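Local coordinates for protein alpha-L-rhamnosidase (Streptomyces avermitilis, PDB 3W5M) that hydrolyses terminal non-reducing alpha-L-rhamnose residues from alpha-L-rhamnosides, including citrus flavonoids and gum arabic, and binds L-rhamnose through a calcium-dependent carbohydrate-binding module, at residues G418-A424 with D455-V461; G696-V700 with V723-L727. One frame throughout, in Å; residues are numbered along the deposited sequence.

Contact 1: G418-A424 with D455-V461; sequences GPDWRAA and DRAWLAV
The Trp458 indole lies between Ala424, whose CB sits 3.5 Å from the centroid of the six-membered ring in a CH-pi contact, and CB of Asp455, offset toward the rim of the opposite face; the backbone carbonyl of Arg422 meets an edge. A methyl group is compact enough to settle over the ring centre. The Arg422 guanidinium has Trp458 O and Leu459 N over one face and the Asp455 carbonyl at its edge. Bent at chi3 (72°), the arginine turns back over the type I turn 455-458. Arg422 NE donates to Asp455 O at 3.0 Å, from above the carbonyl plane, while Arg422 NH2 reaches the same oxygen at 3.3 Å along a lone pair. A weak bond joins NH2 to Arg456 O. The Asp455 carboxylate, its plane 72° from the guanidinium, gives NE only a long salt bridge; its OD2 pairs with Arg306 instead. Strand 422-424 lies antiparallel between 459-463 and 303-311, bonded to Arg306 and Gln304 of the latter; Ala423 and Leu459 form a hydrogen-bonded pair, Leu459 N to Ala423 O at 2.7 Å. Val461 N donates to Trp421 O at 3.2 Å, and a water donates to both Pro419 O and Val461 O. With Trp458 N added, Asp455 O accepts three N-H groups: the arginine clamps the turn mainly through backbone oxygens, and the shared carboxylate would probably offset only part of its charge.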
loop_
_atom_site.group_PDB
_atom_site.type_symbol
_atom_site.label_atom_id
_atom_site.label_comp_id
_atom_site.label_asym_id
_atom_site.label_seq_id
_atom_site.Cartn_x
_atom_site.Cartn_y
_atom_site.Cartn_z
ATOM N N GLY A 418 28.749 -2.702 -9.028
ATOM C CA GLY A 418 29.447 -3.211 -10.204
ATOM C C GLY A 418 30.127 -4.554 -9.954
ATOM O O GLY A 418 29.940 -5.175 -8.898
ATOM N N PRO A 419 30.918 -5.022 -10.940
ATOM C CA PRO A 419 31.369 -6.415 -11.009
ATOM C C PRO A 419 32.279 -6.840 -9.867
ATOM O O PRO A 419 32.403 -8.042 -9.620
ATOM C CB PRO A 419 32.137 -6.469 -12.346
ATOM C CG PRO A 419 31.555 -5.335 -13.161
ATOM C CD PRO A 419 31.355 -4.253 -12.127
ATOM N N ASP A 420 32.894 -5.883 -9.170
ATOM C CA ASP A 420 33.821 -6.220 -8.095
ATOM C C ASP A 420 33.113 -6.576 -6.749
ATOM O O ASP A 420 33.759 -7.029 -5.793
ATOM C CB ASP A 420 34.900 -5.135 -7.932
ATOM C CG ASP A 420 34.338 -3.681 -7.958
ATOM O OD1 ASP A 420 33.155 -3.419 -8.360
ATOM O OD2 ASP A 420 35.126 -2.775 -7.590
ATOM N N TRP A 421 31.792 -6.389 -6.667
ATOM C CA TRP A 421 31.051 -6.731 -5.438
ATOM C C TRP A 421 30.974 -8.245 -5.225
ATOM O O TRP A 421 31.068 -9.038 -6.171
ATOM C CB TRP A 421 29.605 -6.133 -5.499
ATOM C CG TRP A 421 29.543 -4.632 -5.278
ATOM C CD1 TRP A 421 30.294 -3.654 -5.920
ATOM C CD2 TRP A 421 28.662 -3.937 -4.398
ATOM N NE1 TRP A 421 29.945 -2.411 -5.465
ATOM C CE2 TRP A 421 28.944 -2.554 -4.526
ATOM C CE3 TRP A 421 27.663 -4.350 -3.489
ATOM C CZ2 TRP A 421 28.256 -1.582 -3.798
ATOM C CZ3 TRP A 421 26.974 -3.379 -2.777
ATOM C CH2 TRP A 421 27.275 -2.018 -2.927
ATOM N N ARG A 422 30.775 -8.669 -3.975
ATOM C CA ARG A 422 30.716 -10.085 -3.656
ATOM C C ARG A 422 29.404 -10.388 -2.914
ATOM O O ARG A 422 28.846 -9.497 -2.311
ATOM C CB ARG A 422 31.954 -10.470 -2.837
ATOM C CG ARG A 422 33.200 -10.344 -3.718
ATOM C CD ARG A 422 34.498 -10.653 -3.016
ATOM N NE ARG A 422 34.688 -12.071 -2.723
ATOM C CZ ARG A 422 34.886 -13.033 -3.624
ATOM N NH1 ARG A 422 34.889 -12.771 -4.928
ATOM N NH2 ARG A 422 35.075 -14.275 -3.206
ATOM N N ALA A 423 28.956 -11.628 -3.008
ATOM C CA ALA A 423 27.642 -12.063 -2.536
ATOM C C ALA A 423 27.691 -13.352 -1.745
ATOM O O ALA A 423 28.562 -14.215 -1.970
ATOM C CB ALA A 423 26.675 -12.180 -3.716
ATOM N N ALA A 424 26.745 -13.490 -0.810
ATOM C CA ALA A 424 26.571 -14.706 -0.001
ATOM C C ALA A 424 25.103 -14.827 0.355
ATOM O O ALA A 424 24.384 -13.811 0.361
ATOM C CB ALA A 424 27.398 -14.642 1.258
ATOM N N ASP A 455 35.714 -11.988 3.132
ATOM C CA ASP A 455 34.738 -12.487 2.156
ATOM C C ASP A 455 35.321 -13.326 1.000
ATOM O O ASP A 455 34.722 -13.423 -0.079
ATOM C CB ASP A 455 33.841 -11.335 1.619
ATOM C CG ASP A 455 34.611 -10.269 0.811
ATOM O OD1 ASP A 455 35.842 -10.425 0.600
ATOM O OD2 ASP A 455 33.963 -9.267 0.369
ATOM N N ARG A 456 36.468 -13.963 1.219
ATOM C CA ARG A 456 37.117 -14.724 0.138
ATOM C C ARG A 456 36.275 -15.881 -0.404
ATOM O O ARG A 456 36.410 -16.243 -1.571
ATOM C CB ARG A 456 38.504 -15.207 0.564
ATOM C CG ARG A 456 39.633 -14.245 0.207
ATOM C CD ARG A 456 40.661 -14.152 1.328
ATOM N NE ARG A 456 40.977 -15.464 1.903
ATOM C CZ ARG A 456 41.359 -15.677 3.161
ATOM N NH1 ARG A 456 41.488 -14.670 4.017
ATOM N NH2 ARG A 456 41.611 -16.911 3.567
ATOM N N ALA A 457 35.410 -16.447 0.438
ATOM C CA ALA A 457 34.498 -17.516 0.022
ATOM C C ALA A 457 33.083 -17.028 -0.347
ATOM O O ALA A 457 32.184 -17.831 -0.556
ATOM C CB ALA A 457 34.431 -18.600 1.082
ATOM N N TRP A 458 32.888 -15.714 -0.396
ATOM C CA TRP A 458 31.705 -15.136 -1.057
ATOM C C TRP A 458 31.835 -15.265 -2.590
ATOM O O TRP A 458 32.921 -15.558 -3.100
ATOM C CB TRP A 458 31.542 -13.684 -0.611
ATOM C CG TRP A 458 31.035 -13.534 0.800
ATOM C CD1 TRP A 458 31.400 -14.280 1.905
ATOM C CD2 TRP A 458 30.107 -12.555 1.271
ATOM N NE1 TRP A 458 30.723 -13.835 3.012
ATOM C CE2 TRP A 458 29.926 -12.779 2.654
ATOM C CE3 TRP A 458 29.386 -11.525 0.652
ATOM C CZ2 TRP A 458 29.058 -12.008 3.430
ATOM C CZ3 TRP A 458 28.521 -10.769 1.418
ATOM C CH2 TRP A 458 28.372 -11.007 2.810
ATOM N N LEU A 459 30.748 -15.070 -3.345
ATOM C CA LEU A 459 30.819 -15.267 -4.798
ATOM C C LEU A 459 30.781 -13.948 -5.551
ATOM O O LEU A 459 30.158 -13.001 -5.080
ATOM C CB LEU A 459 29.669 -16.163 -5.269
ATOM C CG LEU A 459 29.559 -17.532 -4.588
ATOM C CD1 LEU A 459 28.247 -18.220 -4.965
ATOM C CD2 LEU A 459 30.778 -18.386 -4.941
ATOM N N ALA A 460 31.438 -13.875 -6.717
ATOM C CA ALA A 460 31.327 -12.681 -7.558
ATOM C C ALA A 460 29.854 -12.455 -7.908
ATOM O O ALA A 460 29.126 -13.415 -8.201
ATOM C CB ALA A 460 32.149 -12.834 -8.842
ATOM N N VAL A 461 29.413 -11.200 -7.826
ATOM C CA VAL A 461 28.091 -10.810 -8.341
ATOM C C VAL A 461 28.045 -10.936 -9.852
ATOM O O VAL A 461 29.067 -11.098 -10.501
ATOM C CB VAL A 461 27.726 -9.366 -7.940
ATOM C CG1 VAL A 461 27.590 -9.247 -6.434
ATOM C CG2 VAL A 461 28.728 -8.361 -8.497
HETATM O O HOH W 1 31.374 -9.964 -11.406
#

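Contact 2: G696-V700 with V723-L727; sequences GDAGV and VHAWL
Trp726 extends its indole from helix 713-732 with CG opposite the backbone N (chi1 172°), which carries NE1 across to Asp697. The aspartate, with CG beside its own backbone N (chi1 -63°), swings OD1 to meet it. Trp726 NE1 donates to Asp697 OD1 over 2.9 Å; the oxygen lies close to the ring plane but is approached from above the carboxylate plane, the two planes being 68° apart. Tryptophan suits this place because its broad apolar ring packs on Gly696 and Val700 while its one N-H meets the acid. The same OD1 is hydrogen-bonded to Ser767 and OD2 to Gly694 N, so both carboxylate oxygens are held although the group is buried. Gly696 brings its backbone close to the benzo part of the indole: Gly696 C lies 3.7 Å from Trp726 CZ2, and its carbonyl oxygen is over one face near the rim; the absence of a side chain permits this approach. Further along helix 698-710, Val700 CG2 touches Trp726 CD1 at 3.6 Å and Val723 CG2 at 4.1 Å, the branched side chains crossing at about a right angle. The contact thus ties the beginning of helix 698-710 to the next helix, 713-732, in the (alpha/alpha)6-barrel, while helix 756-777 adds Tyr763, Ser767 and Leu770 alongside.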
loop_
_atom_site.group_PDB
_atom_site.type_symbol
_atom_site.label_atom_id
_atom_site.label_comp_id
_atom_site.label_asym_id
_atom_site.label_seq_id
_atom_site.Cartn_x
_atom_site.Cartn_y
_atom_site.Cartn_z
ATOM N N GLY A 696 -12.325 2.823 -13.031
ATOM C CA GLY A 696 -11.493 3.620 -13.919
ATOM C C GLY A 696 -11.670 5.110 -13.705
ATOM O O GLY A 696 -10.722 5.891 -13.938
ATOM N N ASP A 697 -12.852 5.521 -13.220
ATOM C CA ASP A 697 -13.114 6.935 -12.937
ATOM C C ASP A 697 -12.247 7.584 -11.855
ATOM O O ASP A 697 -12.244 8.809 -11.727
ATOM C CB ASP A 697 -14.594 7.150 -12.658
ATOM C CG ASP A 697 -15.424 6.800 -13.866
ATOM O OD1 ASP A 697 -15.432 7.609 -14.831
ATOM O OD2 ASP A 697 -15.994 5.683 -13.864
ATOM N N ALA A 698 -11.495 6.773 -11.105
ATOM C CA ALA A 698 -10.515 7.298 -10.179
ATOM C C ALA A 698 -9.552 8.253 -10.860
ATOM O O ALA A 698 -9.064 9.191 -10.229
ATOM C CB ALA A 698 -9.749 6.164 -9.502
ATOM N N GLY A 699 -9.264 8.002 -12.131
ATOM C CA GLY A 699 -8.412 8.884 -12.958
ATOM C C GLY A 699 -8.897 10.330 -13.073
ATOM O O GLY A 699 -8.110 11.225 -13.379
ATOM N N VAL A 700 -10.204 10.544 -12.860
ATOM C CA VAL A 700 -10.833 11.863 -12.829
ATOM C C VAL A 700 -11.112 12.347 -11.392
ATOM O O VAL A 700 -10.802 13.498 -11.022
ATOM C CB VAL A 700 -12.190 11.841 -13.602
ATOM C CG1 VAL A 700 -12.621 13.273 -13.927
ATOM C CG2 VAL A 700 -12.092 10.965 -14.840
ATOM N N VAL A 723 -7.714 12.244 -18.817
ATOM C CA VAL A 723 -9.157 12.390 -18.588
ATOM C C VAL A 723 -9.865 12.522 -19.957
ATOM O O VAL A 723 -10.852 11.835 -20.202
ATOM C CB VAL A 723 -9.464 13.586 -17.660
ATOM C CG1 VAL A 723 -10.953 13.960 -17.669
ATOM C CG2 VAL A 723 -9.027 13.268 -16.228
ATOM N N HIS A 724 -9.329 13.378 -20.833
ATOM C CA HIS A 724 -9.823 13.496 -22.225
ATOM C C HIS A 724 -9.852 12.133 -22.904
ATOM O O HIS A 724 -10.863 11.770 -23.527
ATOM C CB HIS A 724 -8.993 14.510 -23.051
ATOM C CG HIS A 724 -9.535 14.765 -24.431
ATOM N ND1 HIS A 724 -10.386 15.815 -24.718
ATOM C CD2 HIS A 724 -9.364 14.096 -25.598
ATOM C CE1 HIS A 724 -10.710 15.788 -26.002
ATOM N NE2 HIS A 724 -10.104 14.753 -26.561
ATOM N N ALA A 725 -8.764 11.364 -22.782
ATOM C CA ALA A 725 -8.679 10.075 -23.441
ATOM C C ALA A 725 -9.695 9.082 -22.866
ATOM O O ALA A 725 -10.211 8.242 -23.600
ATOM C CB ALA A 725 -7.268 9.517 -23.365
ATOM N N TRP A 726 -9.970 9.192 -21.559
ATOM C CA TRP A 726 -10.941 8.338 -20.860
ATOM C C TRP A 726 -12.330 8.665 -21.377
ATOM O O TRP A 726 -13.097 7.743 -21.692
ATOM C CB TRP A 726 -10.850 8.577 -19.354
ATOM C CG TRP A 726 -11.861 7.956 -18.445
ATOM C CD1 TRP A 726 -12.589 8.605 -17.494
ATOM C CD2 TRP A 726 -12.159 6.563 -18.293
ATOM N NE1 TRP A 726 -13.328 7.721 -16.758
ATOM C CE2 TRP A 726 -13.112 6.457 -17.251
ATOM C CE3 TRP A 726 -11.726 5.392 -18.952
ATOM C CZ2 TRP A 726 -13.647 5.233 -16.833
ATOM C CZ3 TRP A 726 -12.290 4.145 -18.543
ATOM C CH2 TRP A 726 -13.239 4.094 -17.499
ATOM N N LEU A 727 -12.639 9.960 -21.503
ATOM C CA LEU A 727 -13.992 10.370 -21.947
ATOM C C LEU A 727 -14.241 9.928 -23.380
ATOM O O LEU A 727 -15.379 9.536 -23.747
ATOM C CB LEU A 727 -14.196 11.890 -21.803
ATOM C CG LEU A 727 -14.392 12.429 -20.376
ATOM C CD1 LEU A 727 -14.300 13.946 -20.343
ATOM C CD2 LEU A 727 -15.676 11.941 -19.713
#

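Overall arrangement
The two contacts serve separate domains of one chain, and both segments of contact 1 precede those of contact 2 in the sequence. Their centres are 49 Å apart and their nearest atoms about 38 Å, so they do not touch. Contact 1 belongs to an antiparallel beta-sheet, its centre about 34 Å from the centre of the chain, and lies away from the rhamnose and calcium sites. Contact 2, entirely buried, packs helices of the catalytic barrel. There Gly696 directly follows Trp695, which binds rhamnose, and lies about 11 Å from the side chain of Asp643, another residue that binds rhamnose, so contact 2 adjoins the rhamnose-binding residues.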